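Side-chain contacts in ESX-5 secretion-associated protein EspG5 (PDB 6VJ5), which acts as a specific chaperone for cognate PE/PPE proteins, keeping their dimers from aggregating, and is required for secretion of LipY and PE31/PPE18: residues G197-R201 with M202-A206; A210-G213 with Q214-D218; I270-T274 with P275-Q279. All blocks are in the same frame, centred on the assembly; numbering follows the deposited sequence.

Contact 1 of 3, residues G197-R201 with M202-A206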
loop_
_atom_site.group_PDB
_atom_site.type_symbol
_atom_site.label_atom_id
_atom_site.label_comp_id
_atom_site.label_asym_id
_atom_site.label_seq_id
_atom_site.Cartn_x
_atom_site.Cartn_y
_atom_site.Cartn_z
ATOM N N GLY C 197 7.334 -0.617 -48.964
ATOM C CA GLY C 197 6.624 -1.391 -49.958
ATOM C C GLY C 197 5.261 -1.897 -49.546
ATOM O O GLY C 197 4.276 -1.619 -50.233
ATOM N N ASP C 198 5.178 -2.646 -48.449
ATOM C CA ASP C 198 3.907 -3.257 -48.079
ATOM C C ASP C 198 2.923 -2.262 -47.479
ATOM O O ASP C 198 1.731 -2.571 -47.388
ATOM C CB ASP C 198 4.137 -4.418 -47.110
ATOM C CG ASP C 198 4.751 -5.633 -47.794
ATOM O OD1 ASP C 198 5.996 -5.734 -47.810
ATOM O OD2 ASP C 198 3.996 -6.479 -48.322
ATOM N N LEU C 199 3.377 -1.079 -47.073
ATOM C CA LEU C 199 2.422 -0.030 -46.733
ATOM C C LEU C 199 1.770 0.526 -47.991
ATOM O O LEU C 199 0.551 0.735 -48.023
ATOM C CB LEU C 199 3.112 1.068 -45.929
ATOM C CG LEU C 199 3.183 0.714 -44.440
ATOM C CD1 LEU C 199 4.127 -0.445 -44.176
ATOM C CD2 LEU C 199 3.602 1.925 -43.617
ATOM N N ARG C 200 2.559 0.739 -49.050
ATOM C CA ARG C 200 1.987 1.138 -50.331
ATOM C C ARG C 200 1.066 0.053 -50.879
ATOM O O ARG C 200 -0.017 0.348 -51.398
ATOM C CB ARG C 200 3.101 1.449 -51.333
ATOM C CG ARG C 200 3.667 2.864 -51.234
ATOM C CD ARG C 200 4.581 3.189 -52.416
ATOM N NE ARG C 200 5.876 2.526 -52.305
ATOM C CZ ARG C 200 6.874 2.969 -51.542
ATOM N NH1 ARG C 200 6.722 4.077 -50.824
ATOM N NH2 ARG C 200 8.020 2.304 -51.494
ATOM N N ARG C 201 1.471 -1.212 -50.763
ATOM C CA ARG C 201 0.627 -2.298 -51.246
ATOM C C ARG C 201 -0.686 -2.385 -50.477
ATOM O O ARG C 201 -1.623 -3.045 -50.939
ATOM C CB ARG C 201 1.390 -3.615 -51.159
ATOM C CG ARG C 201 0.702 -4.781 -51.838
ATOM C CD ARG C 201 1.490 -6.061 -51.617
ATOM N NE ARG C 201 2.468 -6.301 -52.672
ATOM C CZ ARG C 201 3.731 -5.882 -52.642
ATOM N NH1 ARG C 201 4.188 -5.190 -51.606
ATOM N NH2 ARG C 201 4.540 -6.160 -53.655
ATOM N N MET C 202 -0.783 -1.726 -49.325
ATOM C CA MET C 202 -2.046 -1.625 -48.605
ATOM C C MET C 202 -2.912 -0.474 -49.104
ATOM O O MET C 202 -4.008 -0.264 -48.569
ATOM C CB MET C 202 -1.784 -1.456 -47.104
ATOM C CG MET C 202 -2.194 -2.649 -46.255
ATOM S SD MET C 202 -1.776 -2.466 -44.507
ATOM C CE MET C 202 0.018 -2.370 -44.593
ATOM N N GLY C 203 -2.450 0.278 -50.100
ATOM C CA GLY C 203 -3.205 1.394 -50.629
ATOM C C GLY C 203 -2.876 2.738 -50.025
ATOM O O GLY C 203 -3.622 3.701 -50.246
ATOM N N ILE C 204 -1.784 2.845 -49.283
ATOM C CA ILE C 204 -1.376 4.096 -48.660
ATOM C C ILE C 204 -0.538 4.872 -49.664
ATOM O O ILE C 204 0.382 4.315 -50.278
ATOM C CB ILE C 204 -0.591 3.841 -47.361
ATOM C CG1 ILE C 204 -1.392 2.934 -46.424
ATOM C CG2 ILE C 204 -0.262 5.162 -46.681
ATOM C CD1 ILE C 204 -0.643 2.512 -45.166
ATOM N N SER C 205 -0.846 6.156 -49.828
ATOM C CA SER C 205 -0.235 6.941 -50.891
ATOM C C SER C 205 1.237 7.208 -50.599
ATOM O O SER C 205 1.669 7.258 -49.446
ATOM C CB SER C 205 -0.980 8.266 -51.069
ATOM O OG SER C 205 -0.574 9.220 -50.100
ATOM N N ALA C 206 2.014 7.372 -51.671
ATOM C CA ALA C 206 3.423 7.705 -51.513
ATOM C C ALA C 206 3.603 8.953 -50.662
ATOM O O ALA C 206 4.592 9.073 -49.935
ATOM C CB ALA C 206 4.074 7.901 -52.885
#

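Contact 2 of 3, residues A210-G213 with Q214-D218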
loop_
_atom_site.group_PDB
_atom_site.type_symbol
_atom_site.label_atom_id
_atom_site.label_comp_id
_atom_site.label_asym_id
_atom_site.label_seq_id
_atom_site.Cartn_x
_atom_site.Cartn_y
_atom_site.Cartn_z
ATOM N N ALA C 210 5.450 9.004 -46.754
ATOM C CA ALA C 210 6.554 9.891 -46.399
ATOM C C ALA C 210 6.243 10.675 -45.127
ATOM O O ALA C 210 7.100 10.799 -44.241
ATOM C CB ALA C 210 6.861 10.842 -47.556
ATOM N N ALA C 211 5.027 11.218 -45.015
ATOM C CA ALA C 211 4.683 11.989 -43.823
ATOM C C ALA C 211 4.560 11.085 -42.603
ATOM O O ALA C 211 4.979 11.455 -41.500
ATOM C CB ALA C 211 3.385 12.764 -44.043
ATOM N N LEU C 212 3.988 9.896 -42.782
ATOM C CA LEU C 212 3.865 8.957 -41.676
ATOM C C LEU C 212 5.236 8.576 -41.137
ATOM O O LEU C 212 5.476 8.620 -39.925
ATOM C CB LEU C 212 3.100 7.723 -42.140
ATOM C CG LEU C 212 2.446 6.831 -41.093
ATOM C CD1 LEU C 212 1.519 7.596 -40.195
ATOM C CD2 LEU C 212 1.696 5.721 -41.834
ATOM N N GLY C 213 6.157 8.211 -42.027
ATOM C CA GLY C 213 7.491 7.849 -41.578
ATOM C C GLY C 213 8.145 8.948 -40.764
ATOM O O GLY C 213 8.866 8.679 -39.801
ATOM N N GLN C 214 7.894 10.203 -41.135
ATOM C CA GLN C 214 8.469 11.322 -40.399
ATOM C C GLN C 214 7.824 11.474 -39.028
ATOM O O GLN C 214 8.518 11.698 -38.030
ATOM C CB GLN C 214 8.316 12.603 -41.216
ATOM C CG GLN C 214 9.292 12.694 -42.380
ATOM C CD GLN C 214 8.753 13.493 -43.552
ATOM O OE1 GLN C 214 7.775 14.230 -43.427
ATOM N NE2 GLN C 214 9.391 13.343 -44.706
ATOM N N ALA C 215 6.498 11.345 -38.958
ATOM C CA ALA C 215 5.806 11.498 -37.683
ATOM C C ALA C 215 6.146 10.360 -36.728
ATOM O O ALA C 215 6.291 10.582 -35.521
ATOM C CB ALA C 215 4.297 11.574 -37.918
ATOM N N LEU C 216 6.271 9.137 -37.245
ATOM C CA LEU C 216 6.589 8.000 -36.391
ATOM C C LEU C 216 8.064 7.963 -36.012
ATOM O O LEU C 216 8.412 7.469 -34.934
ATOM C CB LEU C 216 6.221 6.690 -37.091
ATOM C CG LEU C 216 4.777 6.496 -37.555
ATOM C CD1 LEU C 216 4.627 5.147 -38.252
ATOM C CD2 LEU C 216 3.830 6.612 -36.372
ATOM N N SER C 217 8.936 8.463 -36.886
ATOM C CA SER C 217 10.378 8.343 -36.713
ATOM C C SER C 217 10.959 9.454 -35.849
ATOM O O SER C 217 11.895 9.211 -35.081
ATOM C CB SER C 217 11.052 8.341 -38.088
ATOM O OG SER C 217 12.458 8.255 -37.984
ATOM N N ASP C 218 10.417 10.665 -35.954
ATOM C CA ASP C 218 10.986 11.810 -35.263
ATOM C C ASP C 218 9.909 12.860 -35.022
ATOM O O ASP C 218 9.955 13.947 -35.614
ATOM C CB ASP C 218 12.143 12.402 -36.073
ATOM C CG ASP C 218 12.776 13.597 -35.393
ATOM O OD1 ASP C 218 13.106 13.496 -34.193
ATOM O OD2 ASP C 218 12.940 14.639 -36.061
#

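Contact 3 of 3, residues I270-T274 with P275-Q279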
loop_
_atom_site.group_PDB
_atom_site.type_symbol
_atom_site.label_atom_id
_atom_site.label_comp_id
_atom_site.label_asym_id
_atom_site.label_seq_id
_atom_site.Cartn_x
_atom_site.Cartn_y
_atom_site.Cartn_z
ATOM N N ILE C 270 -6.215 6.780 -41.439
ATOM C CA ILE C 270 -5.024 7.616 -41.538
ATOM C C ILE C 270 -5.444 8.881 -42.269
ATOM O O ILE C 270 -5.842 8.822 -43.438
ATOM C CB ILE C 270 -3.877 6.902 -42.266
ATOM C CG1 ILE C 270 -3.594 5.560 -41.590
ATOM C CG2 ILE C 270 -2.629 7.776 -42.257
ATOM C CD1 ILE C 270 -2.662 4.667 -42.379
ATOM N N CYS C 271 -5.368 10.016 -41.584
ATOM C CA CYS C 271 -5.986 11.249 -42.041
ATOM C C CYS C 271 -5.062 12.426 -41.790
ATOM O O CYS C 271 -4.204 12.369 -40.903
ATOM C CB CYS C 271 -7.320 11.492 -41.315
ATOM S SG CYS C 271 -8.595 10.256 -41.659
ATOM N N PRO C 272 -5.196 13.495 -42.573
ATOM C CA PRO C 272 -4.540 14.754 -42.205
ATOM C C PRO C 272 -5.292 15.401 -41.056
ATOM O O PRO C 272 -6.524 15.408 -41.026
ATOM C CB PRO C 272 -4.621 15.591 -43.485
ATOM C CG PRO C 272 -5.860 15.092 -44.168
ATOM C CD PRO C 272 -5.977 13.616 -43.821
ATOM N N ALA C 273 -4.541 15.940 -40.100
ATOM C CA ALA C 273 -5.140 16.463 -38.879
ATOM C C ALA C 273 -5.870 17.781 -39.104
ATOM O O ALA C 273 -5.552 18.788 -38.462
ATOM C CB ALA C 273 -4.065 16.641 -37.804
ATOM N N THR C 274 -6.858 17.786 -39.996
ATOM C CA THR C 274 -7.666 18.979 -40.185
ATOM C C THR C 274 -8.554 19.202 -38.963
ATOM O O THR C 274 -8.979 18.241 -38.315
ATOM C CB THR C 274 -8.549 18.862 -41.426
ATOM O OG1 THR C 274 -9.493 17.796 -41.248
ATOM C CG2 THR C 274 -7.707 18.596 -42.661
ATOM N N PRO C 275 -8.861 20.458 -38.632
ATOM C CA PRO C 275 -9.787 20.699 -37.511
ATOM C C PRO C 275 -11.060 19.878 -37.613
ATOM O O PRO C 275 -11.586 19.427 -36.587
ATOM C CB PRO C 275 -10.065 22.206 -37.601
ATOM C CG PRO C 275 -8.843 22.772 -38.272
ATOM C CD PRO C 275 -8.407 21.712 -39.264
ATOM N N GLN C 276 -11.564 19.649 -38.829
ATOM C CA GLN C 276 -12.777 18.853 -38.974
ATOM C C GLN C 276 -12.510 17.377 -38.706
ATOM O O GLN C 276 -13.296 16.719 -38.014
ATOM C CB GLN C 276 -13.371 19.032 -40.369
ATOM C CG GLN C 276 -14.709 18.323 -40.555
ATOM C CD GLN C 276 -14.870 17.713 -41.938
ATOM O OE1 GLN C 276 -15.409 16.616 -42.082
ATOM N NE2 GLN C 276 -14.403 18.422 -42.960
ATOM N N LEU C 277 -11.418 16.835 -39.248
ATOM C CA LEU C 277 -11.140 15.414 -39.065
ATOM C C LEU C 277 -10.699 15.109 -37.641
ATOM O O LEU C 277 -10.967 14.013 -37.136
ATOM C CB LEU C 277 -10.083 14.954 -40.062
ATOM C CG LEU C 277 -10.575 14.893 -41.507
ATOM C CD1 LEU C 277 -9.413 14.683 -42.461
ATOM C CD2 LEU C 277 -11.607 13.787 -41.679
ATOM N N VAL C 278 -10.019 16.051 -36.984
ATOM C CA VAL C 278 -9.733 15.887 -35.562
ATOM C C VAL C 278 -11.033 15.859 -34.769
ATOM O O VAL C 278 -11.157 15.135 -33.774
ATOM C CB VAL C 278 -8.793 17.002 -35.071
ATOM C CG1 VAL C 278 -8.615 16.917 -33.561
ATOM C CG2 VAL C 278 -7.448 16.900 -35.771
ATOM N N GLN C 279 -12.022 16.650 -35.194
ATOM C CA GLN C 279 -13.348 16.568 -34.590
ATOM C C GLN C 279 -13.996 15.221 -34.882
ATOM O O GLN C 279 -14.651 14.639 -34.009
ATOM C CB GLN C 279 -14.222 17.719 -35.099
ATOM C CG GLN C 279 -15.681 17.688 -34.648
ATOM C CD GLN C 279 -16.567 16.852 -35.563
ATOM O OE1 GLN C 279 -17.310 15.987 -35.100
ATOM N NE2 GLN C 279 -16.495 17.114 -36.866
#

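Contact 1 of 3, residues G197-R201 with M202-A206
M202 and I204 fold back over the last turn of helix 197-200, and the carbonyl oxygen of L199 lies at the centre of the closure. It accepts a 3.1 Å hydrogen bond from M202 N, which arrives well above the carbonyl plane, and a weak, longer one from I204 N. M202 N leans weakly on D198 O as well. The shortest of these bonds runs from G203 N to R200 O at 2.8 Å (158° at the hydrogen) and closes a type I turn from R200 to G203. G203 has positive phi (94°), and the bonds back into the helix make this a Schellman motif. I204 lays CG1 against the oxygen of L199, 3.3 Å from L199 O, and its CD1 rests on L199 CB. The M202 chain bends at its last torsion (chi3 -63°), which turns the methyl CE back to 3.3 Å from D198 O. R200 points its CA-H almost straight at I204 O (CA to O 3.6 Å), and its CG lies near the same oxygen. Along the helix, R201 NH1 and D198 OD2 form a long salt bridge of 3.5 Å. Beyond the turn S205 OG, at the N-cap of helix 206-217, is hydrogen-bonded to T208 OG1 and N170 OD1. The chemistry implies a helix end closed mainly by main-chain donors, with L199, M202 and I204 packed on helix 176-188.

Contact 2 of 3, residues A210-G213 with Q214-D218
L212 O takes the shortest sound polar bond here, from L216 N at 2.8 Å, with the donor nearly along the C=O axis and an angle of 165° at the hydrogen. The side chain of L216 also closes on this oxygen: its CG lies 3.3 Å from L212 O, with CB only slightly farther off. Because L216 CG stands anti to its carbonyl carbon (chi1 -57°), the branch runs back along the helix, and CD1 comes within 4.0 Å of L212 CG. The two leucines are one helical turn apart and cross at a slant, forming an apolar pair on the buried side of helix 206-217. L212 reaches M179 and L216 reaches T183, both on helix 176-188; L216 also packs against an apolar side chain of another protein chain in the assembly.

One residue earlier, A215 N bonds to A211 O at 3.0 Å, and the alanine methyls A211 and A215 face I252 of strand 250-256. Q214 N gives A210 O a longer bond of 3.3 Å, tilted 29° from the carbonyl plane. Q214 then lays its own side chain over that oxygen: CG stands beside the backbone N, and the extended chain runs back along the helix to bring the amide carbon CD to 3.2 Å from A210 O. The amide nitrogen NE2 is near the same oxygen, but its angle is poor for a hydrogen bond. S217 N follows with a bond to G213 O, although the position of that oxygen is less sure. The chemistry implies a turn in which the carbonyls of A210 to L212 are taken up by i to i+4 bonds, leaving small and branched apolar groups to pack against the sheet and helix 176-188.

Contact 3 of 3, residues I270-T274 with P275-Q279
This is a strand-to-helix junction with a capped helix start: strand 267-272 of the large antiparallel sheet runs through A273 and T274 into helix 275-286. T274 is the N-cap. Its OG1, set between the backbone N and the carbonyl carbon (chi1 64°), accepts from L277 N at 2.9 Å with 155° at the hydrogen. The carbonyl oxygen of T274 starts the helical bonding by accepting from V278 N at 2.8 Å, almost straight at 174°. Just before the cap, where the chain leaves the strand, A273 centres an inverse gamma turn closed by T274 N and P272 O, and P275 opens the first helical turn. L277 lies back across the junction: its CD1 meets the ring carbon P272 CD at 3.8 Å, touches C271 CB, and sits 3.3 Å from T274 OG1. The leucine passes slantwise over both P272 and T274. V278 CG2, one residue on, packs 4.0 Å from A273 CB and comes still closer to T274 O. C271 and A273 are also tied by backbone bonds to A253 and R251 of strand 250-256.

In the fold
The three contacts follow one another along the chain and lie on the same side of its centre. Contact 1 ends helix 197-200 and leads directly into helix 206-217, which carries contact 2; their centres are about 14 Å apart. Contact 3 lies further on, where strand 267-272 of the ten-stranded sheet passes into helix 275-286, about 20 Å from contact 1 and 17 Å from contact 2, between centres. I204 CD1 packs on I270 CD1 at 4.1 Å, joining contacts 1 and 3, while contacts 2 and 3 do not touch. Helix 176-188 borders contacts 1 and 2, and strand 250-256 borders contacts 2 and 3, so the helical segments of contacts 1 and 2 pack together beside this end of the sheet.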